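Local coordinates for putative conjugative transposon recombinase (PDB 3G13), which is the resolvase-type N-terminal domain of a putative conjugative transposon recombinase, a serine-recombinase family member that probably binds DNA and exchanges its strands, at residues L6-Y11 and M78-S83. Residues are numbered along the deposited sequence; the frame is centred on the assembly and turned at random.
Sequences LRVAAY and MVFTKS. Unlike the reference sequence in segment 78-83: Phe80 (reference Ile).
Four backbone hydrogen bonds join Arg7, Ala9 and Tyr11 to Met78 and Phe80 on the parallel strand 78-81. Met78 N reaches Arg7 O in the longest of them, 3.2 Å; the other three are straighter and all 2.8 Å: Ala9 N to Met78 O, Phe80 N to Ala9 O from above the carbonyl plane, and Tyr11 N to Phe80 O, aimed almost along the C=O axis. Beyond this ladder the hydroxyl takes over from the amide: Thr81 OG1, anti to its own backbone N (chi1 -162°), donates to Tyr11 O at 2.9 Å from above the carbonyl plane and sits in plane at the Tyr11 ring edge. A water donates to the same Tyr11 O and accepts from Lys82 N, so two donors grip that oxygen and the water bridges the two strands where they part.

The apolar contacts fall on both faces of the sheet. On the face of Val8, Ala10 and Phe80, Val8 CG1, anti to its backbone N, meets the edge of the Phe80 ring near its plane, 3.5 Å from Phe80 CE1; helix 25-37 packs over this side through Tyr32, Met35 and Ile36. On the other face Val79 CG1 lies 4.1 Å from Tyr11 CB. The phenol swings away to hydrogen-bond Asp50, its ring edge-to-face with Phe64.

Strand 6-14 lies between strands 42-51 and 78-81 in the parallel core of the resolvase-type α/β domain. Short, nearly straight N-H...O=C hydrogen bonds, shielded by apolar side chains, are consistent with a well-defined register, with a hydroxyl and a water satisfying Tyr11 O as segment 78-83 leaves its strand for Ser83, the N-cap of helix 84-87.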
# COMPACT_ATOMS: atom_id res chain seq x y z
N LEU A 6 21.33 11.43 19.17
CA LEU A 6 20.06 11.26 18.51
C LEU A 6 18.99 11.02 19.57
O LEU A 6 19.15 10.15 20.42
CB LEU A 6 20.13 10.10 17.50
CG LEU A 6 18.89 9.89 16.61
CD1 LEU A 6 18.89 10.87 15.42
CD2 LEU A 6 18.80 8.42 16.09
N ARG A 7 17.89 11.79 19.50
CA ARG A 7 16.79 11.69 20.47
C ARG A 7 15.78 10.65 19.98
O ARG A 7 15.13 10.81 18.94
CB ARG A 7 16.14 13.06 20.75
CG ARG A 7 17.10 14.08 21.48
CD ARG A 7 16.35 15.25 22.14
NE ARG A 7 15.42 14.82 23.21
CZ ARG A 7 15.75 14.55 24.48
NH1 ARG A 7 16.99 14.67 24.94
NH2 ARG A 7 14.80 14.17 25.32
N VAL A 8 15.69 9.56 20.73
CA VAL A 8 14.93 8.40 20.28
C VAL A 8 13.71 8.19 21.16
O VAL A 8 13.82 8.12 22.38
CB VAL A 8 15.81 7.13 20.20
CG1 VAL A 8 15.01 5.94 19.64
CG2 VAL A 8 17.06 7.41 19.33
N ALA A 9 12.55 8.09 20.54
CA ALA A 9 11.32 7.71 21.27
C ALA A 9 10.81 6.33 20.84
O ALA A 9 11.28 5.77 19.82
CB ALA A 9 10.24 8.77 21.03
N ALA A 10 9.84 5.79 21.58
CA ALA A 10 9.10 4.60 21.15
C ALA A 10 7.64 4.88 21.28
O ALA A 10 7.23 5.51 22.26
CB ALA A 10 9.47 3.35 21.98
N TYR A 11 6.86 4.43 20.30
CA TYR A 11 5.41 4.42 20.40
C TYR A 11 4.82 3.01 20.56
O TYR A 11 5.08 2.13 19.74
CB TYR A 11 4.72 5.16 19.25
CG TYR A 11 3.23 5.17 19.51
CD1 TYR A 11 2.69 6.05 20.47
CD2 TYR A 11 2.39 4.24 18.90
CE1 TYR A 11 1.36 6.03 20.78
CE2 TYR A 11 1.02 4.23 19.19
CZ TYR A 11 0.52 5.13 20.15
OH TYR A 11 -0.81 5.15 20.48
N MSE A 78 13.89 10.30 16.04
CA MSE A 78 13.48 9.01 15.53
C MSE A 78 12.52 8.32 16.52
O MSE A 78 12.77 8.27 17.73
CB MSE A 78 14.69 8.11 15.17
CG MSE A 78 14.29 6.77 14.53
SE MSE A 78 15.76 5.73 13.77
CE MSE A 78 15.10 5.70 11.96
N VAL A 79 11.42 7.83 15.97
CA VAL A 79 10.43 7.04 16.72
C VAL A 79 10.40 5.58 16.32
O VAL A 79 10.15 5.26 15.16
CB VAL A 79 8.98 7.58 16.48
CG1 VAL A 79 7.98 6.85 17.42
CG2 VAL A 79 8.94 9.06 16.73
N PHE A 80 10.60 4.68 17.28
CA PHE A 80 10.40 3.26 17.06
C PHE A 80 8.93 2.92 17.24
O PHE A 80 8.26 3.43 18.15
CB PHE A 80 11.22 2.40 18.03
CG PHE A 80 12.66 2.25 17.64
CD1 PHE A 80 13.65 2.96 18.33
CD2 PHE A 80 13.04 1.42 16.58
CE1 PHE A 80 15.02 2.82 17.98
CE2 PHE A 80 14.41 1.28 16.21
CZ PHE A 80 15.40 1.99 16.91
N THR A 81 8.43 2.04 16.39
CA THR A 81 7.13 1.43 16.65
C THR A 81 7.08 0.04 16.04
O THR A 81 7.73 -0.21 15.02
CB THR A 81 5.96 2.38 16.23
OG1 THR A 81 4.77 1.94 16.87
CG2 THR A 81 5.76 2.43 14.71
N LYS A 82 6.32 -0.88 16.63
CA LYS A 82 6.47 -2.28 16.28
C LYS A 82 6.01 -2.55 14.85
O LYS A 82 6.64 -3.31 14.13
CB LYS A 82 5.75 -3.20 17.29
CG LYS A 82 5.83 -4.71 16.91
CD LYS A 82 5.51 -5.69 18.07
CE LYS A 82 5.42 -7.15 17.58
NZ LYS A 82 6.74 -7.62 17.01
N SER A 83 4.95 -1.87 14.43
CA SER A 83 4.33 -2.20 13.14
C SER A 83 3.54 -1.00 12.65
O SER A 83 3.13 -0.14 13.44
CB SER A 83 3.37 -3.41 13.29
OG SER A 83 2.26 -3.02 14.06
O HOH W 1 5.72 -0.50 19.51